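Putative cytoplasmic protein (Salmonella enterica subsp. enterica serovar Typhimurium, PDB 4IQN) is of unknown function but belongs to the DUF5066 family, and builds part of its core on a four-stranded antiparallel sheet. Local coordinates at residues E148-R153 and F159-S164; L125-H130 and A135-I140; M4-T9 and Y169-I174. All coordinates share one frame; numbering follows the deposited sequence. Where two conformers were deposited one is given.

Interaction 1 (E148-R153 and F159-S164); sequences EYPIAR and FWLAES
The Phe159 ring reaches Ala152, its CZ lying 3.7 Å from Ala152 CB, where a small methyl lets the ring come close to the strand. Trp160 pairs with Arg153 through two backbone bonds: Arg153 N donates to Trp160 O (2.8 Å) and Trp160 N to Arg153 O (2.9 Å). With chi1 at 68°, the indole CG sits between the backbone N and the carbonyl carbon, and Arg153 CB makes a CH-pi contact over the six-membered ring. Leu161, on the other face, brings CD2 to 3.7 Å from Pro150 CB. Ala162 N bonds to Ile151 O, and its short side chain lets the extended Arg153 chain pass at 3.5 Å from CD to Ala162 CB. Glu163 O accepts from Ile151 N, so Ile151 faces two residues, a beta bulge. The Glu163 carboxylate meets Arg153 side-on and nearly coplanar (planes 27° apart): NE reaches OE1 at 3.0 Å and NH2 reaches OE2 at 2.7 Å, both on syn lone pairs, while NH1 turns to Gln134. Ser164 O receives a CA-H...O contact from Pro150. Together these form an antiparallel beta hairpin, the last two strands of the four-stranded sheet, with a salt bridge beside the bulge.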
# COMPACT_ATOMS: atom_id res chain seq x y z
N GLU A 148 4.96 2.23 -11.56
CA GLU A 148 4.33 2.35 -10.26
C GLU A 148 2.85 2.05 -10.30
O GLU A 148 2.20 2.25 -11.31
CB GLU A 148 4.53 3.77 -9.70
CG GLU A 148 5.99 4.09 -9.47
CD GLU A 148 6.66 3.21 -8.38
OE1 GLU A 148 5.98 2.83 -7.38
OE2 GLU A 148 7.89 2.92 -8.53
N TYR A 149 2.33 1.58 -9.17
CA TYR A 149 0.90 1.44 -8.95
C TYR A 149 0.40 2.61 -8.08
O TYR A 149 1.18 3.25 -7.37
CB TYR A 149 0.58 0.17 -8.21
CG TYR A 149 0.85 -1.09 -8.98
CD1 TYR A 149 0.05 -1.45 -10.03
CD2 TYR A 149 1.92 -1.92 -8.62
CE1 TYR A 149 0.29 -2.66 -10.71
CE2 TYR A 149 2.18 -3.09 -9.31
CZ TYR A 149 1.36 -3.44 -10.36
OH TYR A 149 1.55 -4.59 -11.07
N PRO A 150 -0.91 2.84 -8.07
CA PRO A 150 -1.41 3.90 -7.16
C PRO A 150 -1.32 3.52 -5.69
O PRO A 150 -1.16 2.34 -5.34
CB PRO A 150 -2.88 4.05 -7.56
CG PRO A 150 -3.06 3.28 -8.80
CD PRO A 150 -1.99 2.24 -8.85
N ILE A 151 -1.44 4.51 -4.81
CA ILE A 151 -1.64 4.30 -3.40
C ILE A 151 -3.12 4.49 -3.06
O ILE A 151 -3.77 5.40 -3.60
CB ILE A 151 -0.80 5.30 -2.60
CG1 ILE A 151 0.70 5.00 -2.84
CG2 ILE A 151 -1.14 5.31 -1.11
CD1 ILE A 151 1.16 3.72 -2.15
N ALA A 152 -3.63 3.63 -2.19
CA ALA A 152 -4.96 3.79 -1.61
C ALA A 152 -4.81 4.04 -0.12
O ALA A 152 -3.85 3.55 0.51
CB ALA A 152 -5.80 2.58 -1.85
N ARG A 153 -5.77 4.79 0.44
CA ARG A 153 -5.84 5.06 1.85
C ARG A 153 -7.17 4.60 2.43
O ARG A 153 -8.20 4.60 1.73
CB ARG A 153 -5.66 6.58 2.14
CG ARG A 153 -4.25 7.05 1.95
CD ARG A 153 -4.13 8.54 2.12
NE ARG A 153 -2.76 9.00 2.09
CZ ARG A 153 -2.00 9.25 3.17
NH1 ARG A 153 -2.48 9.15 4.39
NH2 ARG A 153 -0.77 9.68 3.01
N PHE A 159 -12.47 4.45 2.08
CA PHE A 159 -11.35 3.89 1.30
C PHE A 159 -11.27 4.66 0.00
O PHE A 159 -12.28 4.81 -0.66
CB PHE A 159 -11.65 2.39 1.02
CG PHE A 159 -10.56 1.67 0.27
CD1 PHE A 159 -10.33 1.93 -1.06
CD2 PHE A 159 -9.81 0.69 0.90
CE1 PHE A 159 -9.34 1.27 -1.76
CE2 PHE A 159 -8.82 0.03 0.22
CZ PHE A 159 -8.58 0.31 -1.11
N TRP A 160 -10.10 5.20 -0.34
CA TRP A 160 -9.95 6.02 -1.55
C TRP A 160 -8.55 5.97 -2.17
O TRP A 160 -7.58 5.72 -1.49
CB TRP A 160 -10.30 7.50 -1.26
CG TRP A 160 -9.35 8.21 -0.33
CD1 TRP A 160 -8.36 9.09 -0.70
CD2 TRP A 160 -9.33 8.19 1.10
NE1 TRP A 160 -7.73 9.59 0.40
CE2 TRP A 160 -8.29 9.05 1.52
CE3 TRP A 160 -10.06 7.49 2.07
CZ2 TRP A 160 -7.95 9.22 2.85
CZ3 TRP A 160 -9.74 7.69 3.42
CH2 TRP A 160 -8.70 8.56 3.78
N LEU A 161 -8.48 6.24 -3.46
CA LEU A 161 -7.19 6.41 -4.15
C LEU A 161 -6.61 7.77 -3.79
O LEU A 161 -7.30 8.80 -3.84
CB LEU A 161 -7.31 6.31 -5.63
CG LEU A 161 -7.03 5.03 -6.36
CD1 LEU A 161 -6.49 5.46 -7.71
CD2 LEU A 161 -6.13 4.01 -5.70
N ALA A 162 -5.36 7.74 -3.43
CA ALA A 162 -4.69 8.89 -2.87
C ALA A 162 -3.42 9.27 -3.71
O ALA A 162 -3.57 9.69 -4.88
CB ALA A 162 -4.44 8.64 -1.41
N GLU A 163 -2.22 9.12 -3.16
CA GLU A 163 -1.00 9.43 -3.89
C GLU A 163 -0.87 8.65 -5.21
O GLU A 163 -1.43 7.54 -5.36
CB GLU A 163 0.22 9.18 -3.01
CG GLU A 163 0.42 10.12 -1.82
CD GLU A 163 -0.32 9.76 -0.54
OE1 GLU A 163 -1.22 8.89 -0.52
OE2 GLU A 163 0.02 10.37 0.51
N SER A 164 -0.15 9.26 -6.14
CA SER A 164 0.07 8.73 -7.47
C SER A 164 0.82 7.39 -7.37
O SER A 164 0.57 6.51 -8.18
CB SER A 164 0.86 9.67 -8.36
OG SER A 164 2.15 9.99 -7.83

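Interaction 2 (L125-H130 and A135-I140); sequences LIRIDH and AIFIYI
Ile136 lies against His130 and Ile128 in an antiparallel beta hairpin, the first two strands of the four-stranded sheet. Its CD1 stands over the centre of the imidazole, 3.8 Å from the ring centroid in a CH-pi contact, and its CG1 reaches 3.4 Å from His130 CG. The histidine offers a flat face to the isoleucine while its ND1 bonds to Tyr169 OH in helix 166-174. On the face that carries Ile126, Ile128 and Ile138, Ile136 CG2 packs on Ile128 CB, and Ile138 continues the row, its CB 4.0 Å from Ile126 CB and its CG1 against Ile128 CG1. Isoleucine suits this row, since beta-branched residues favour extended strands and fill a buried face. Backbone bonds run both ways between one pair: Ile126 N to Ile138 O 3.0 Å, Ile138 N to Ile126 O 2.8 Å.

Leu125 serves the opposite face. Its CD2 comes to 3.5 Å from Tyr139 CD1, the two side chains running side by side, and its CD1 lies over one face of the Phe137 ring, toward the rim. The Tyr139 hydroxyl goes on to Glu210. Arg127, paired with Phe137 and touching its CE1 with CD, is bent at chi2 (60°), which folds its guanidinium back over Ala135. Here Ala135 CB sits 3.6 Å above the centre of the guanidinium plane, while NE pairs with Glu95 and NH1 donates to Ile128 O at 2.9 Å.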
# COMPACT_ATOMS: atom_id res chain seq x y z
N LEU A 125 -3.93 -6.00 -3.00
CA LEU A 125 -3.40 -4.90 -2.18
C LEU A 125 -2.10 -5.35 -1.55
O LEU A 125 -1.96 -6.49 -1.17
CB LEU A 125 -4.36 -4.53 -1.03
CG LEU A 125 -5.76 -4.13 -1.45
CD1 LEU A 125 -6.70 -4.02 -0.25
CD2 LEU A 125 -5.69 -2.81 -2.20
N ILE A 126 -1.16 -4.42 -1.45
CA ILE A 126 0.03 -4.59 -0.64
C ILE A 126 -0.06 -3.59 0.47
O ILE A 126 -0.16 -2.37 0.20
CB ILE A 126 1.33 -4.38 -1.45
CG1 ILE A 126 1.52 -5.45 -2.54
CG2 ILE A 126 2.54 -4.38 -0.53
CD1 ILE A 126 2.77 -5.21 -3.39
N ARG A 127 0.02 -4.06 1.71
CA ARG A 127 -0.08 -3.15 2.87
C ARG A 127 1.23 -2.44 3.07
O ARG A 127 2.29 -3.05 3.03
CB ARG A 127 -0.43 -3.94 4.13
CG ARG A 127 -0.72 -3.14 5.40
CD ARG A 127 -1.89 -2.21 5.22
NE ARG A 127 -2.53 -1.96 6.50
CZ ARG A 127 -2.24 -0.94 7.32
NH1 ARG A 127 -1.34 -0.00 7.00
NH2 ARG A 127 -2.92 -0.85 8.45
N ILE A 128 1.15 -1.13 3.29
CA ILE A 128 2.32 -0.29 3.63
C ILE A 128 2.14 0.18 5.07
O ILE A 128 1.05 0.59 5.46
CB ILE A 128 2.40 0.93 2.70
CG1 ILE A 128 2.68 0.50 1.26
CG2 ILE A 128 3.45 1.98 3.18
CD1 ILE A 128 4.05 -0.10 1.00
N ASP A 129 3.21 0.12 5.86
CA ASP A 129 3.16 0.51 7.25
C ASP A 129 3.26 2.04 7.30
O ASP A 129 4.08 2.62 6.65
CB ASP A 129 4.28 -0.15 8.02
CG ASP A 129 4.20 -1.68 7.92
OD1 ASP A 129 3.26 -2.25 8.56
OD2 ASP A 129 5.01 -2.29 7.19
N HIS A 130 2.37 2.65 8.07
CA HIS A 130 2.15 4.09 8.01
C HIS A 130 2.55 4.73 9.33
O HIS A 130 2.77 4.06 10.33
CB HIS A 130 0.67 4.36 7.70
CG HIS A 130 0.36 5.80 7.47
ND1 HIS A 130 1.15 6.62 6.70
CD2 HIS A 130 -0.67 6.57 7.92
CE1 HIS A 130 0.62 7.84 6.67
NE2 HIS A 130 -0.48 7.83 7.42
N ALA A 135 -4.68 3.49 7.19
CA ALA A 135 -4.06 2.37 6.46
C ALA A 135 -3.65 2.84 5.07
O ALA A 135 -4.39 3.61 4.42
CB ALA A 135 -5.05 1.18 6.36
N ILE A 136 -2.51 2.35 4.58
CA ILE A 136 -1.98 2.73 3.31
C ILE A 136 -1.77 1.42 2.53
O ILE A 136 -1.28 0.44 3.12
CB ILE A 136 -0.58 3.39 3.44
CG1 ILE A 136 -0.54 4.56 4.43
CG2 ILE A 136 0.00 3.78 2.11
CD1 ILE A 136 -1.41 5.70 4.03
N PHE A 137 -2.12 1.42 1.24
CA PHE A 137 -1.98 0.20 0.41
C PHE A 137 -1.45 0.60 -0.95
O PHE A 137 -1.74 1.67 -1.48
CB PHE A 137 -3.32 -0.50 0.16
CG PHE A 137 -4.16 -0.70 1.37
CD1 PHE A 137 -4.08 -1.86 2.13
CD2 PHE A 137 -5.09 0.26 1.75
CE1 PHE A 137 -4.86 -2.05 3.25
CE2 PHE A 137 -5.88 0.06 2.84
CZ PHE A 137 -5.77 -1.08 3.61
N ILE A 138 -0.66 -0.28 -1.54
CA ILE A 138 -0.38 -0.21 -2.92
C ILE A 138 -1.53 -0.94 -3.60
O ILE A 138 -1.87 -2.09 -3.23
CB ILE A 138 0.99 -0.83 -3.28
CG1 ILE A 138 2.12 -0.29 -2.39
CG2 ILE A 138 1.32 -0.54 -4.71
CD1 ILE A 138 3.45 -0.95 -2.72
N TYR A 139 -2.13 -0.27 -4.58
CA TYR A 139 -3.35 -0.74 -5.25
C TYR A 139 -2.94 -1.40 -6.53
O TYR A 139 -2.55 -0.73 -7.48
CB TYR A 139 -4.27 0.48 -5.53
CG TYR A 139 -5.73 0.16 -5.65
CD1 TYR A 139 -6.44 -0.36 -4.57
CD2 TYR A 139 -6.43 0.39 -6.84
CE1 TYR A 139 -7.81 -0.66 -4.67
CE2 TYR A 139 -7.81 0.09 -6.94
CZ TYR A 139 -8.49 -0.43 -5.86
OH TYR A 139 -9.86 -0.73 -5.95
N ILE A 140 -2.99 -2.75 -6.57
CA ILE A 140 -2.37 -3.49 -7.66
C ILE A 140 -3.32 -3.61 -8.86
O ILE A 140 -4.04 -4.58 -9.01
CB ILE A 140 -1.94 -4.87 -7.18
CG1 ILE A 140 -1.08 -4.79 -5.93
CG2 ILE A 140 -1.19 -5.63 -8.30
CD1 ILE A 140 0.21 -3.98 -6.02

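Interaction 3 (M4-T9 and Y169-I174); sequences MDISLT and YLYNII
The Tyr171 ring carries Ile6 CG2 over one face, off centre toward the rim and 4.1 Å from the centroid in a CH-pi contact. Ser7 O lies at the ring's edge, near its plane, beside the hydroxyl. Selenomethionine Met4 comes obliquely, its CE 3.7 Å from Tyr171 CE1; with CG anti to the backbone N (chi1 179°) and the chain extended beyond it, the side chain slides past the tyrosine in the opposite direction.

Ile6 crosses the tyrosine at about a right angle. Its CG1 takes the place between backbone N and carbonyl carbon (chi1 43°), which leaves CG2 as the branch that meets the ring, while its side chain also touches Gln191 and Trp192 of helix 190-207. Ile6 CA lies 3.2 Å from Tyr171 OH, so the backbone of Ile6 runs close by the hydroxyl.

The hydroxyl donates to Ser7 O across 3.2 Å, a rather long bond, with the donor tilted 20° from the carbonyl plane. Ser7 is the N-cap of helix 8-18, its OG bonded to Asn10 N, and a serine suits that place because its short hydroxyl can reach an amide of the first turn. Tyrosine suits its own place in helix 166-174: its flat apolar ring packs on Met4 and Ile6, with Leu11 and Leu14 of helix 8-18 also touching it, and its hydroxyl can reach a carbonyl. Apolar packing on the ring thus supplies most of this small surface contact, and the long bond to Ser7 O probably adds only modestly.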
# COMPACT_ATOMS: atom_id res chain seq x y z
N MSE A 4 12.08 20.30 -9.82
CA MSE A 4 12.53 19.33 -8.78
C MSE A 4 12.75 17.93 -9.31
O MSE A 4 11.96 17.45 -10.12
CB MSE A 4 11.54 19.21 -7.61
CG MSE A 4 12.06 18.19 -6.59
SE MSE A 4 11.11 18.28 -4.87
CE MSE A 4 11.95 16.70 -4.03
N ASP A 5 13.79 17.26 -8.82
CA ASP A 5 14.15 15.92 -9.29
C ASP A 5 13.54 14.85 -8.38
O ASP A 5 13.94 14.72 -7.21
CB ASP A 5 15.67 15.76 -9.37
CG ASP A 5 16.12 14.87 -10.55
OD1 ASP A 5 15.36 14.72 -11.53
OD2 ASP A 5 17.24 14.34 -10.49
N ILE A 6 12.59 14.08 -8.94
CA ILE A 6 11.77 13.14 -8.15
C ILE A 6 11.87 11.68 -8.61
O ILE A 6 10.94 10.84 -8.40
CB ILE A 6 10.32 13.62 -8.06
CG1 ILE A 6 9.82 14.13 -9.41
CG2 ILE A 6 10.23 14.74 -7.02
CD1 ILE A 6 9.38 13.05 -10.37
N SER A 7 13.03 11.38 -9.19
CA SER A 7 13.35 10.03 -9.63
C SER A 7 13.43 9.03 -8.47
O SER A 7 13.65 9.36 -7.32
CB SER A 7 14.71 10.03 -10.35
OG SER A 7 15.76 10.28 -9.42
N LEU A 8 13.28 7.77 -8.82
CA LEU A 8 13.47 6.73 -7.85
C LEU A 8 14.91 6.74 -7.26
O LEU A 8 15.12 6.54 -6.06
CB LEU A 8 13.10 5.40 -8.49
CG LEU A 8 13.11 4.20 -7.61
CD1 LEU A 8 12.32 4.44 -6.33
CD2 LEU A 8 12.56 3.05 -8.46
N THR A 9 15.90 7.01 -8.11
CA THR A 9 17.31 7.01 -7.67
C THR A 9 17.51 8.07 -6.59
O THR A 9 18.13 7.80 -5.55
CB THR A 9 18.28 7.28 -8.84
OG1 THR A 9 18.28 6.14 -9.70
CG2 THR A 9 19.70 7.49 -8.34
N TYR A 169 4.21 9.11 -2.03
CA TYR A 169 3.96 8.89 -0.62
C TYR A 169 5.24 9.10 0.19
O TYR A 169 5.26 9.84 1.19
CB TYR A 169 3.35 7.49 -0.38
CG TYR A 169 3.30 7.09 1.06
CD1 TYR A 169 2.26 7.52 1.90
CD2 TYR A 169 4.30 6.29 1.63
CE1 TYR A 169 2.22 7.18 3.22
CE2 TYR A 169 4.26 5.92 2.95
CZ TYR A 169 3.23 6.36 3.77
OH TYR A 169 3.19 6.02 5.11
N LEU A 170 6.34 8.47 -0.23
CA LEU A 170 7.57 8.56 0.54
C LEU A 170 8.22 9.95 0.52
O LEU A 170 8.77 10.39 1.54
CB LEU A 170 8.57 7.49 0.09
CG LEU A 170 8.18 6.10 0.53
CD1 LEU A 170 9.21 5.12 -0.04
CD2 LEU A 170 8.11 5.94 2.05
N TYR A 171 8.18 10.64 -0.62
CA TYR A 171 8.70 12.01 -0.66
C TYR A 171 7.99 12.86 0.39
O TYR A 171 8.62 13.70 1.07
CB TYR A 171 8.55 12.64 -2.05
CG TYR A 171 9.75 12.45 -2.96
CD1 TYR A 171 10.90 13.23 -2.82
CD2 TYR A 171 9.75 11.48 -3.93
CE1 TYR A 171 11.99 13.05 -3.63
CE2 TYR A 171 10.85 11.31 -4.77
CZ TYR A 171 11.98 12.08 -4.62
OH TYR A 171 13.09 11.91 -5.45
N ASN A 172 6.69 12.64 0.51
CA ASN A 172 5.91 13.39 1.50
C ASN A 172 6.32 12.99 2.94
O ASN A 172 6.55 13.86 3.77
CB ASN A 172 4.42 13.28 1.24
CG ASN A 172 3.96 14.18 0.11
OD1 ASN A 172 3.96 13.84 -1.08
ND2 ASN A 172 3.58 15.36 0.47
N ILE A 173 6.50 11.69 3.20
CA ILE A 173 6.94 11.25 4.53
C ILE A 173 8.26 11.91 4.90
O ILE A 173 8.41 12.44 5.99
CB ILE A 173 7.06 9.71 4.62
CG1 ILE A 173 5.70 9.03 4.51
CG2 ILE A 173 7.82 9.26 5.86
CD1 ILE A 173 4.73 9.36 5.61
N ILE A 174 9.20 11.88 3.96
CA ILE A 174 10.56 12.35 4.19
C ILE A 174 10.69 13.88 4.26
O ILE A 174 11.66 14.38 4.80
CB ILE A 174 11.46 11.80 3.08
CG1 ILE A 174 11.67 10.31 3.32
CG2 ILE A 174 12.77 12.56 3.03
CD1 ILE A 174 12.36 9.59 2.19

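In the fold
Starting at the N terminus, residues 4-9 come first, but interaction 3 is completed only at helix 166-174, so it closes a loop of 159 intervening residues. Both other contacts nest inside that loop. Interaction 2 closes first, a hairpin of strands 124-128 and 135-140, and interaction 1 follows in series with strands 151-155 and 158-161; neither crosses the other. They share one sheet, since strands 135-140 and 151-155 are neighbours, with Ala152 N bonding to Phe137 O. The chain then enters helix 166-174, where Tyr169 touches both hairpins, while the same helix carries the partner of the N-terminal segment.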